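PDB 3RQA: cyclic di-GMP receptor atypical PilZ domain-containing protein, which is of unknown function but assembles into a tetramer through a helical bundle and may, as an atypical PilZ protein, bind cyclic di-GMP. Local coordinates for residues A43-L48 with L139-D144; L159-L164 with D170-H175; I111-P116 with G125-Q130. One frame throughout, in Å; residues are numbered along the deposited sequence.

Interaction 1. Residues A43-L48 with L139-D144; sequences ATAETL and LQLPAD
A45 lays its CB against one methyl of L139, the two carbons A45 CB and L139 CD1 lying 3.5 Å apart. The same methyl also comes close to the helix backbone, with L139 CD1 3.8 Å from A45 CA, so a small residue on this face of the helix lets the leucine branch reach the main chain. L139 gets there by extension: its CG stands anti to the backbone N (chi1 179°), which carries CD1 out to the helix although the CB itself leaves the strand at an angle to that direction. One turn on, L48 returns the contact from the helix side. Its CD2 lies over L139 near the backbone, 3.9 Å from L139 CA and 4.0 Å from L139 CB, with the CD1 methyl only slightly farther. L139 is thus met by A45 at its CD1 end and by L48 near its CA and CB. A looser third touch runs from A45 CB to L141 CD2, at 4.3 Å. No hydrogen bond crosses between the segments; the contact is apolar and buried. Helix 42-55 docks by these small apolar contacts on the start of strand 139-150 of the PilZ barrel, the axes of the two short segments 8.4 Å apart at 140°. Around them, L168 of helix 165-185 touches A45 and L141, F161 of strand 155-161 touches L141, and L83 of a second subunit packs on L48.

Interaction 2. Residues L159-L164 with D170-H175; sequences LRFAPL and DALERH
L172 puts its CD2 methyl against L164 CD1 at 3.7 Å, a contact between the end of the last barrel strand, with the loop after it, and the C-terminal helix of the PilZ domain. The two leucine side chains cross at about a right angle and meet through one methyl each. The same L172 CD2 also lies near the ring of F161, 4.3 Å from F161 CE2, so a single methyl serves both residues of the segment 159-164 that take part. L172 is held out from the helix by an extended first torsion, CG anti to the backbone N (chi1 178°). L164 reaches in from the loop between strand 155-161 and helix 165-185, its CG beside its own N (chi1 -57°). All three side chains are buried, and nothing polar bridges the segments.

Further out, backbone hydrogen bonds between F161 and R109 and between A162 and P142 fix the end of strand 155-161, while V127 of strand 124-129 touches F161. The helix is placed in turn by A171, which packs on L49 and R50 of helix 42-55. R50 also forms a salt bridge with D170, whose carboxylate has a second partner one turn along its own helix: R174 NE meets D170 OD2 on its syn side at 2.7 Å, with the oxygen only 4° out of the guanidinium plane.

Interaction 3. Residues I111-P116 with G125-Q130; sequences IRLASP and GSVLLQ
I111 points its CB toward strand 124-129 and splits there into two arms that meet different residues. CG2, the short arm, sits between the backbone N and the carbonyl carbon and faces both methyls of V127, 3.8 Å from V127 CG2 and 4.0 Å from V127 CG1. The longer arm leaves CB through CG1, anti to the backbone N (chi1 -174°), and stays extended to CD1. That end methyl, I111 CD1, meets L129 CD1 tip to tip, at 3.9 Å. The branched side chain thus spans alternate residues of the facing strand, V127 and L129, whose side chains both point toward I111. L113, two residues on, adds a looser touch from L113 CD2 to V127 CG1 at 4.4 Å.

No hydrogen bond joins the segments: their short axes lie 10.1 Å apart and run at 80°, as expected of strands that face each other across the interior of the PilZ barrel. Each strand is bonded to other neighbours, 110-115 to 101-107 and 155-161, and 124-129 to 139-150. L159 from 155-161, V104 and W106 from 101-107 and A31 from 24-34 pack round the four residues.

The three contacts share one six-stranded antiparallel barrel and lie close together. Their centres are about 8 Å apart (interactions 1 and 2), about 13 Å apart (interactions 1 and 3) and about 14 Å apart (interactions 2 and 3). Interaction 3 lies inside the barrel; interactions 1 and 2 dock helices 42-55 and 165-185 beside it. Strand 155-161 lies between 139-150 and 110-115, so its residues touch both other contacts, and a probable backbone hydrogen bond from L139 N to L129 O joins interactions 1 and 3. Along the chain interaction 3 is nested in the loop closed by interaction 1, and interaction 2 follows both. Apolar packing thus continues from the barrel core to its flanking helices, and at L48 to a second subunit.

Interaction 1. Residues A43-L48 with L139-D144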
ATOM      1  N   ALA C  43       6.159  13.097  16.122  1.00 30.62           N
ATOM      2  CA  ALA C  43       5.443  13.496  14.912  1.00 29.42           C
ATOM      3  C   ALA C  43       4.642  12.347  14.281  1.00 27.51           C
ATOM      4  O   ALA C  43       3.556  12.556  13.749  1.00 29.73           O
ATOM      5  CB  ALA C  43       6.429  14.075  13.898  1.00 29.52           C
ATOM      6  N   THR C  44       5.174  11.133  14.343  1.00 26.48           N
ATOM      7  CA  THR C  44       4.476   9.974  13.784  1.00 26.94           C
ATOM      8  C   THR C  44       3.217   9.717  14.611  1.00 25.13           C
ATOM      9  O   THR C  44       2.133   9.496  14.063  1.00 22.57           O
ATOM     10  CB  THR C  44       5.367   8.709  13.812  1.00 27.93           C
ATOM     11  OG1 THR C  44       6.545   8.940  13.032  1.00 31.60           O
ATOM     12  CG2 THR C  44       4.616   7.509  13.245  1.00 28.68           C
ATOM     13  N   ALA C  45       3.373   9.749  15.931  1.00 24.19           N
ATOM     14  CA  ALA C  45       2.247   9.544  16.834  1.00 24.46           C
ATOM     15  C   ALA C  45       1.236  10.674  16.614  1.00 23.44           C
ATOM     16  O   ALA C  45       0.048  10.416  16.412  1.00 23.30           O
ATOM     17  CB  ALA C  45       2.728   9.528  18.288  1.00 25.95           C
ATOM     18  N   GLU C  46       1.705  11.918  16.629  1.00 22.14           N
ATOM     19  CA  GLU C  46       0.811  13.063  16.423  1.00 25.44           C
ATOM     20  C   GLU C  46       0.064  12.958  15.087  1.00 24.75           C
ATOM     21  O   GLU C  46      -1.142  13.175  15.025  1.00 25.96           O
ATOM     22  CB  GLU C  46       1.591  14.392  16.468  1.00 24.94           C
ATOM     23  CG  GLU C  46       0.757  15.616  16.045  1.00 27.31           C
ATOM     24  CD  GLU C  46       1.486  16.947  16.199  1.00 28.13           C
ATOM     25  OE1 GLU C  46       2.727  16.951  16.278  1.00 30.86           O
ATOM     26  OE2 GLU C  46       0.810  17.998  16.224  1.00 28.10           O
ATOM     27  N   THR C  47       0.788  12.619  14.029  1.00 24.86           N
ATOM     28  CA  THR C  47       0.182  12.505  12.707  1.00 27.02           C
ATOM     29  C   THR C  47      -0.881  11.423  12.694  1.00 26.10           C
ATOM     30  O   THR C  47      -1.942  11.606  12.123  1.00 29.05           O
ATOM     31  CB  THR C  47       1.242  12.215  11.622  1.00 27.82           C
ATOM     32  OG1 THR C  47       2.142  13.330  11.537  1.00 28.04           O
ATOM     33  CG2 THR C  47       0.574  12.006  10.257  1.00 30.12           C
ATOM     34  N   LEU C  48      -0.593  10.300  13.333  1.00 23.75           N
ATOM     35  CA  LEU C  48      -1.544   9.215  13.410  1.00 24.94           C
ATOM     36  C   LEU C  48      -2.853   9.676  14.071  1.00 25.65           C
ATOM     37  O   LEU C  48      -3.942   9.446  13.546  1.00 25.83           O
ATOM     38  CB  LEU C  48      -0.950   8.048  14.221  1.00 22.86           C
ATOM     39  CG  LEU C  48      -1.970   7.014  14.725  1.00 24.60           C
ATOM     40  CD1 LEU C  48      -2.755   6.454  13.548  1.00 25.51           C
ATOM     41  CD2 LEU C  48      -1.256   5.897  15.499  1.00 26.64           C
ATOM     42  N   LEU C 139      -0.250   3.111  18.103  1.00 31.39           N
ATOM     43  CA  LEU C 139       0.289   4.323  18.678  1.00 31.88           C
ATOM     44  C   LEU C 139       1.316   3.790  19.689  1.00 33.11           C
ATOM     45  O   LEU C 139       0.970   2.980  20.559  1.00 32.34           O
ATOM     46  CB  LEU C 139      -0.812   5.102  19.402  1.00 29.86           C
ATOM     47  CG  LEU C 139      -0.408   6.407  20.104  1.00 31.84           C
ATOM     48  CD1 LEU C 139      -0.073   7.490  19.061  1.00 30.54           C
ATOM     49  CD2 LEU C 139      -1.541   6.869  21.018  1.00 30.61           C
ATOM     50  N   GLN C 140       2.576   4.192  19.556  1.00 31.12           N
ATOM     51  CA  GLN C 140       3.580   3.738  20.509  1.00 33.78           C
ATOM     52  C   GLN C 140       4.032   4.948  21.287  1.00 32.68           C
ATOM     53  O   GLN C 140       4.353   5.976  20.702  1.00 38.09           O
ATOM     54  CB  GLN C 140       4.780   3.098  19.809  1.00 35.02           C
ATOM     55  CG  GLN C 140       4.443   1.844  19.025  1.00 40.04           C
ATOM     56  CD  GLN C 140       5.635   0.912  18.881  1.00 41.57           C
ATOM     57  OE1 GLN C 140       5.547  -0.127  18.230  1.00 44.84           O
ATOM     58  NE2 GLN C 140       6.751   1.276  19.497  1.00 42.51           N
ATOM     59  N   LEU C 141       4.042   4.826  22.607  1.00 29.19           N
ATOM     60  CA  LEU C 141       4.439   5.924  23.471  1.00 28.16           C
ATOM     61  C   LEU C 141       5.462   5.508  24.537  1.00 27.90           C
ATOM     62  O   LEU C 141       5.155   4.710  25.428  1.00 28.47           O
ATOM     63  CB  LEU C 141       3.205   6.506  24.169  1.00 27.15           C
ATOM     64  CG  LEU C 141       2.082   7.052  23.273  1.00 30.77           C
ATOM     65  CD1 LEU C 141       0.962   7.629  24.142  1.00 30.11           C
ATOM     66  CD2 LEU C 141       2.637   8.113  22.344  1.00 26.54           C
ATOM     67  N   PRO C 142       6.699   6.019  24.438  1.00 27.30           N
ATOM     68  CA  PRO C 142       7.741   5.693  25.419  1.00 26.95           C
ATOM     69  C   PRO C 142       7.192   6.022  26.809  1.00 27.63           C
ATOM     70  O   PRO C 142       6.525   7.041  26.984  1.00 25.67           O
ATOM     71  CB  PRO C 142       8.885   6.613  25.020  1.00 28.49           C
ATOM     72  CG  PRO C 142       8.762   6.639  23.524  1.00 27.77           C
ATOM     73  CD  PRO C 142       7.260   6.775  23.304  1.00 29.55           C
ATOM     74  N   ALA C 143       7.458   5.158  27.786  1.00 26.87           N
ATOM     75  CA  ALA C 143       6.953   5.375  29.138  1.00 26.23           C
ATOM     76  C   ALA C 143       7.772   4.658  30.211  1.00 26.27           C
ATOM     77  O   ALA C 143       8.554   3.758  29.914  1.00 27.28           O
ATOM     78  CB  ALA C 143       5.505   4.921  29.220  1.00 22.97           C
ATOM     79  N   ASP C 144       7.582   5.070  31.459  1.00 26.39           N
ATOM     80  CA  ASP C 144       8.267   4.458  32.586  1.00 29.35           C
ATOM     81  C   ASP C 144       7.219   3.857  33.527  1.00 29.69           C
ATOM     82  O   ASP C 144       6.096   4.357  33.644  1.00 26.83           O
ATOM     83  CB  ASP C 144       9.123   5.487  33.333  1.00 33.92           C
ATOM     84  CG  ASP C 144      10.338   5.937  32.524  1.00 42.72           C
ATOM     85  OD1 ASP C 144      11.239   6.599  33.087  1.00 47.55           O
ATOM     86  OD2 ASP C 144      10.397   5.635  31.313  1.00 46.73           O
TER

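Interaction 2. Residues L159-L164 with D170-H175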
ATOM      1  N   LEU C 159       1.793   3.221  33.925  1.00 28.35           N
ATOM      2  CA  LEU C 159       2.848   3.785  33.105  1.00 29.87           C
ATOM      3  C   LEU C 159       2.661   5.296  32.909  1.00 29.70           C
ATOM      4  O   LEU C 159       1.559   5.765  32.629  1.00 28.66           O
ATOM      5  CB  LEU C 159       2.877   3.106  31.733  1.00 29.24           C
ATOM      6  CG  LEU C 159       3.101   1.597  31.543  1.00 33.02           C
ATOM      7  CD1 LEU C 159       4.380   1.172  32.223  1.00 31.73           C
ATOM      8  CD2 LEU C 159       1.927   0.821  32.077  1.00 33.11           C
ATOM      9  N   ARG C 160       3.751   6.045  33.050  1.00 31.58           N
ATOM     10  CA  ARG C 160       3.720   7.489  32.852  1.00 31.55           C
ATOM     11  C   ARG C 160       4.465   7.764  31.551  1.00 30.71           C
ATOM     12  O   ARG C 160       5.636   7.393  31.423  1.00 28.92           O
ATOM     13  CB  ARG C 160       4.423   8.215  34.000  1.00 35.06           C
ATOM     14  CG  ARG C 160       4.355   9.728  33.867  1.00 39.66           C
ATOM     15  CD  ARG C 160       5.704  10.363  34.082  1.00 43.76           C
ATOM     16  NE  ARG C 160       6.124  10.330  35.480  1.00 48.12           N
ATOM     17  CZ  ARG C 160       7.313   9.895  35.891  1.00 48.74           C
ATOM     18  NH1 ARG C 160       8.196   9.445  35.011  1.00 46.58           N
ATOM     19  NH2 ARG C 160       7.622   9.926  37.182  1.00 48.49           N
ATOM     20  N   PHE C 161       3.793   8.402  30.590  1.00 27.21           N
ATOM     21  CA  PHE C 161       4.421   8.691  29.303  1.00 26.30           C
ATOM     22  C   PHE C 161       5.577   9.669  29.469  1.00 25.25           C
ATOM     23  O   PHE C 161       5.543  10.537  30.338  1.00 23.84           O
ATOM     24  CB  PHE C 161       3.415   9.291  28.289  1.00 25.14           C
ATOM     25  CG  PHE C 161       2.151   8.473  28.108  1.00 25.68           C
ATOM     26  CD1 PHE C 161       2.215   7.115  27.795  1.00 22.37           C
ATOM     27  CD2 PHE C 161       0.895   9.069  28.254  1.00 23.81           C
ATOM     28  CE1 PHE C 161       1.052   6.360  27.638  1.00 23.61           C
ATOM     29  CE2 PHE C 161      -0.276   8.327  28.100  1.00 25.00           C
ATOM     30  CZ  PHE C 161      -0.197   6.971  27.792  1.00 24.82           C
ATOM     31  N   ALA C 162       6.607   9.500  28.646  1.00 25.01           N
ATOM     32  CA  ALA C 162       7.740  10.415  28.660  1.00 28.30           C
ATOM     33  C   ALA C 162       7.141  11.682  28.032  1.00 29.39           C
ATOM     34  O   ALA C 162       6.119  11.599  27.351  1.00 29.53           O
ATOM     35  CB  ALA C 162       8.870   9.868  27.793  1.00 26.35           C
ATOM     36  N   PRO C 163       7.745  12.862  28.259  1.00 29.85           N
ATOM     37  CA  PRO C 163       7.175  14.080  27.667  1.00 29.41           C
ATOM     38  C   PRO C 163       6.783  13.878  26.216  1.00 28.74           C
ATOM     39  O   PRO C 163       7.585  13.409  25.415  1.00 28.55           O
ATOM     40  CB  PRO C 163       8.294  15.098  27.840  1.00 29.80           C
ATOM     41  CG  PRO C 163       8.879  14.685  29.157  1.00 31.08           C
ATOM     42  CD  PRO C 163       8.967  13.178  29.020  1.00 30.92           C
ATOM     43  N   LEU C 164       5.543  14.237  25.894  1.00 29.15           N
ATOM     44  CA  LEU C 164       4.995  14.079  24.551  1.00 29.53           C
ATOM     45  C   LEU C 164       5.275  15.223  23.583  1.00 30.22           C
ATOM     46  O   LEU C 164       5.050  15.080  22.383  1.00 30.79           O
ATOM     47  CB  LEU C 164       3.476  13.885  24.629  1.00 28.14           C
ATOM     48  CG  LEU C 164       2.999  12.708  25.488  1.00 28.35           C
ATOM     49  CD1 LEU C 164       1.589  12.960  25.957  1.00 26.93           C
ATOM     50  CD2 LEU C 164       3.090  11.414  24.694  1.00 24.73           C
ATOM     51  N   ASP C 170      -1.148  17.840  22.465  1.00 24.40           N
ATOM     52  CA  ASP C 170      -2.398  18.425  22.002  1.00 27.96           C
ATOM     53  C   ASP C 170      -3.280  17.415  21.275  1.00 25.05           C
ATOM     54  O   ASP C 170      -4.478  17.328  21.535  1.00 24.75           O
ATOM     55  CB  ASP C 170      -2.134  19.602  21.070  1.00 30.41           C
ATOM     56  CG  ASP C 170      -3.411  20.321  20.686  1.00 36.73           C
ATOM     57  OD1 ASP C 170      -3.924  21.086  21.533  1.00 39.04           O
ATOM     58  OD2 ASP C 170      -3.916  20.100  19.559  1.00 36.07           O
ATOM     59  N   ALA C 171      -2.683  16.665  20.351  1.00 24.44           N
ATOM     60  CA  ALA C 171      -3.414  15.651  19.593  1.00 23.60           C
ATOM     61  C   ALA C 171      -3.986  14.591  20.536  1.00 24.52           C
ATOM     62  O   ALA C 171      -5.088  14.097  20.322  1.00 22.80           O
ATOM     63  CB  ALA C 171      -2.482  14.982  18.576  1.00 23.24           C
ATOM     64  N   LEU C 172      -3.226  14.232  21.567  1.00 24.18           N
ATOM     65  CA  LEU C 172      -3.695  13.212  22.512  1.00 25.06           C
ATOM     66  C   LEU C 172      -4.853  13.740  23.362  1.00 26.28           C
ATOM     67  O   LEU C 172      -5.833  13.021  23.609  1.00 22.97           O
ATOM     68  CB  LEU C 172      -2.555  12.740  23.429  1.00 23.73           C
ATOM     69  CG  LEU C 172      -2.892  11.710  24.520  1.00 24.31           C
ATOM     70  CD1 LEU C 172      -3.600  10.498  23.921  1.00 22.75           C
ATOM     71  CD2 LEU C 172      -1.603  11.294  25.231  1.00 23.97           C
ATOM     72  N   GLU C 173      -4.734  14.991  23.813  1.00 25.51           N
ATOM     73  CA  GLU C 173      -5.799  15.583  24.622  1.00 26.46           C
ATOM     74  C   GLU C 173      -7.090  15.613  23.805  1.00 23.36           C
ATOM     75  O   GLU C 173      -8.147  15.220  24.296  1.00 20.75           O
ATOM     76  CB  GLU C 173      -5.412  16.996  25.083  1.00 26.67           C
ATOM     77  CG  GLU C 173      -4.676  17.013  26.419  1.00 32.52           C
ATOM     78  CD  GLU C 173      -4.025  18.346  26.717  1.00 36.78           C
ATOM     79  OE1 GLU C 173      -4.550  19.394  26.278  1.00 38.73           O
ATOM     80  OE2 GLU C 173      -2.983  18.348  27.403  1.00 39.79           O
ATOM     81  N   ARG C 174      -6.992  16.070  22.556  1.00 20.82           N
ATOM     82  CA  ARG C 174      -8.168  16.124  21.692  1.00 22.76           C
ATOM     83  C   ARG C 174      -8.717  14.713  21.535  1.00 23.73           C
ATOM     84  O   ARG C 174      -9.924  14.489  21.650  1.00 22.22           O
ATOM     85  CB  ARG C 174      -7.820  16.678  20.311  1.00 22.68           C
ATOM     86  CG  ARG C 174      -7.500  18.163  20.280  1.00 25.40           C
ATOM     87  CD  ARG C 174      -6.916  18.531  18.924  1.00 26.74           C
ATOM     88  NE  ARG C 174      -6.543  19.938  18.851  1.00 29.05           N
ATOM     89  CZ  ARG C 174      -7.387  20.928  18.577  1.00 29.83           C
ATOM     90  NH1 ARG C 174      -8.665  20.673  18.339  1.00 27.87           N
ATOM     91  NH2 ARG C 174      -6.948  22.177  18.561  1.00 27.51           N
ATOM     92  N   HIS C 175      -7.820  13.762  21.287  1.00 22.07           N
ATOM     93  CA  HIS C 175      -8.235  12.378  21.108  1.00 24.81           C
ATOM     94  C   HIS C 175      -9.026  11.858  22.304  1.00 24.52           C
ATOM     95  O   HIS C 175     -10.107  11.285  22.143  1.00 23.38           O
ATOM     96  CB  HIS C 175      -7.030  11.468  20.871  1.00 24.99           C
ATOM     97  CG  HIS C 175      -7.413  10.042  20.636  1.00 30.08           C
ATOM     98  ND1 HIS C 175      -7.993   9.618  19.459  1.00 32.23           N
ATOM     99  CD2 HIS C 175      -7.390   8.965  21.455  1.00 30.91           C
ATOM    100  CE1 HIS C 175      -8.314   8.341  19.568  1.00 32.93           C
ATOM    101  NE2 HIS C 175      -7.960   7.921  20.769  1.00 31.46           N
TER

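Interaction 3. Residues I111-P116 with G125-Q130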
ATOM      1  N   ILE C 111      -1.076   5.618  31.492  1.00 24.23           N
ATOM      2  CA  ILE C 111      -2.106   4.597  31.394  1.00 24.28           C
ATOM      3  C   ILE C 111      -1.934   3.453  32.399  1.00 26.26           C
ATOM      4  O   ILE C 111      -0.826   3.117  32.814  1.00 26.19           O
ATOM      5  CB  ILE C 111      -2.138   4.020  29.938  1.00 26.28           C
ATOM      6  CG1 ILE C 111      -3.308   3.055  29.757  1.00 26.88           C
ATOM      7  CG2 ILE C 111      -0.825   3.320  29.623  1.00 24.44           C
ATOM      8  CD1 ILE C 111      -3.528   2.656  28.296  1.00 28.16           C
ATOM      9  N   ARG C 112      -3.061   2.880  32.800  1.00 26.79           N
ATOM     10  CA  ARG C 112      -3.086   1.756  33.717  1.00 27.41           C
ATOM     11  C   ARG C 112      -3.651   0.621  32.883  1.00 28.22           C
ATOM     12  O   ARG C 112      -4.797   0.698  32.425  1.00 25.97           O
ATOM     13  CB  ARG C 112      -4.022   2.036  34.886  1.00 29.56           C
ATOM     14  CG  ARG C 112      -4.204   0.879  35.858  1.00 31.33           C
ATOM     15  CD  ARG C 112      -5.118   1.296  37.017  1.00 33.40           C
ATOM     16  NE  ARG C 112      -6.538   1.212  36.676  1.00 37.58           N
ATOM     17  CZ  ARG C 112      -7.479   2.029  37.147  1.00 40.13           C
ATOM     18  NH1 ARG C 112      -7.167   3.013  37.984  1.00 39.50           N
ATOM     19  NH2 ARG C 112      -8.744   1.850  36.793  1.00 40.82           N
ATOM     20  N   LEU C 113      -2.838  -0.411  32.665  1.00 26.86           N
ATOM     21  CA  LEU C 113      -3.254  -1.560  31.874  1.00 28.82           C
ATOM     22  C   LEU C 113      -2.691  -2.858  32.443  1.00 30.41           C
ATOM     23  O   LEU C 113      -1.729  -2.845  33.225  1.00 32.00           O
ATOM     24  CB  LEU C 113      -2.812  -1.375  30.417  1.00 27.40           C
ATOM     25  CG  LEU C 113      -1.321  -1.144  30.154  1.00 32.34           C
ATOM     26  CD1 LEU C 113      -0.554  -2.450  30.256  1.00 29.27           C
ATOM     27  CD2 LEU C 113      -1.143  -0.540  28.770  1.00 29.28           C
ATOM     28  N   ALA C 114      -3.294  -3.977  32.054  1.00 30.22           N
ATOM     29  CA  ALA C 114      -2.851  -5.288  32.513  1.00 32.98           C
ATOM     30  C   ALA C 114      -1.712  -5.796  31.626  1.00 34.64           C
ATOM     31  O   ALA C 114      -1.688  -5.539  30.425  1.00 35.69           O
ATOM     32  CB  ALA C 114      -4.015  -6.265  32.489  1.00 33.54           C
ATOM     33  N   SER C 115      -0.770  -6.516  32.223  1.00 37.10           N
ATOM     34  CA  SER C 115       0.378  -7.036  31.485  1.00 39.16           C
ATOM     35  C   SER C 115       0.694  -8.484  31.870  1.00 39.78           C
ATOM     36  O   SER C 115       0.669  -8.847  33.050  1.00 39.92           O
ATOM     37  CB  SER C 115       1.604  -6.163  31.757  1.00 40.62           C
ATOM     38  OG  SER C 115       2.641  -6.415  30.826  1.00 44.27           O
ATOM     39  N   PRO C 116       1.012  -9.321  30.872  1.00 40.20           N
ATOM     40  CA  PRO C 116       1.339 -10.738  31.068  1.00 41.20           C
ATOM     41  C   PRO C 116       2.354 -10.965  32.182  1.00 40.01           C
ATOM     42  O   PRO C 116       2.247 -11.922  32.943  1.00 41.17           O
ATOM     43  CB  PRO C 116       1.881 -11.156  29.705  1.00 39.97           C
ATOM     44  CG  PRO C 116       1.113 -10.296  28.769  1.00 42.65           C
ATOM     45  CD  PRO C 116       1.125  -8.950  29.452  1.00 40.47           C
ATOM     46  N   GLY C 125      10.209   1.620  28.780  1.00 31.56           N
ATOM     47  CA  GLY C 125       9.746   0.911  27.601  1.00 30.92           C
ATOM     48  C   GLY C 125       8.727   1.684  26.778  1.00 28.18           C
ATOM     49  O   GLY C 125       8.713   2.907  26.765  1.00 28.46           O
ATOM     50  N   SER C 126       7.869   0.958  26.084  1.00 27.66           N
ATOM     51  CA  SER C 126       6.855   1.595  25.269  1.00 28.25           C
ATOM     52  C   SER C 126       5.477   0.995  25.421  1.00 26.88           C
ATOM     53  O   SER C 126       5.309  -0.219  25.400  1.00 25.63           O
ATOM     54  CB  SER C 126       7.255   1.549  23.801  1.00 29.47           C
ATOM     55  OG  SER C 126       8.345   2.423  23.567  1.00 35.50           O
ATOM     56  N   VAL C 127       4.494   1.864  25.604  1.00 25.63           N
ATOM     57  CA  VAL C 127       3.104   1.441  25.695  1.00 25.13           C
ATOM     58  C   VAL C 127       2.649   1.309  24.238  1.00 25.79           C
ATOM     59  O   VAL C 127       2.867   2.225  23.447  1.00 26.13           O
ATOM     60  CB  VAL C 127       2.236   2.524  26.390  1.00 23.19           C
ATOM     61  CG1 VAL C 127       0.775   2.299  26.089  1.00 21.56           C
ATOM     62  CG2 VAL C 127       2.478   2.506  27.892  1.00 22.53           C
ATOM     63  N   LEU C 128       2.071   0.169  23.874  1.00 25.99           N
ATOM     64  CA  LEU C 128       1.565  -0.027  22.512  1.00 27.62           C
ATOM     65  C   LEU C 128       0.046  -0.009  22.583  1.00 28.19           C
ATOM     66  O   LEU C 128      -0.549  -0.661  23.442  1.00 26.73           O
ATOM     67  CB  LEU C 128       2.061  -1.348  21.907  1.00 29.34           C
ATOM     68  CG  LEU C 128       3.444  -1.268  21.237  1.00 32.20           C
ATOM     69  CD1 LEU C 128       4.500  -0.897  22.275  1.00 34.48           C
ATOM     70  CD2 LEU C 128       3.792  -2.607  20.598  1.00 32.81           C
ATOM     71  N   LEU C 129      -0.571   0.756  21.683  1.00 27.75           N
ATOM     72  CA  LEU C 129      -2.018   0.915  21.663  1.00 26.57           C
ATOM     73  C   LEU C 129      -2.572   1.001  20.238  1.00 26.45           C
ATOM     74  O   LEU C 129      -1.957   1.620  19.368  1.00 25.11           O
ATOM     75  CB  LEU C 129      -2.360   2.216  22.389  1.00 27.79           C
ATOM     76  CG  LEU C 129      -3.170   2.353  23.677  1.00 32.10           C
ATOM     77  CD1 LEU C 129      -2.711   1.377  24.745  1.00 30.66           C
ATOM     78  CD2 LEU C 129      -3.017   3.801  24.155  1.00 31.21           C
ATOM     79  N   GLN C 130      -3.730   0.391  19.999  1.00 24.20           N
ATOM     80  CA  GLN C 130      -4.373   0.495  18.685  1.00 27.94           C
ATOM     81  C   GLN C 130      -5.541   1.433  18.948  1.00 26.69           C
ATOM     82  O   GLN C 130      -6.605   1.007  19.393  1.00 25.15           O
ATOM     83  CB  GLN C 130      -4.907  -0.845  18.175  1.00 27.79           C
ATOM     84  CG  GLN C 130      -5.435  -0.747  16.746  1.00 29.28           C
ATOM     85  CD  GLN C 130      -6.100  -2.026  16.262  1.00 31.87           C
ATOM     86  OE1 GLN C 130      -5.614  -3.118  16.513  1.00 29.41           O
ATOM     87  NE2 GLN C 130      -7.211  -1.885  15.546  1.00 33.91           N
TER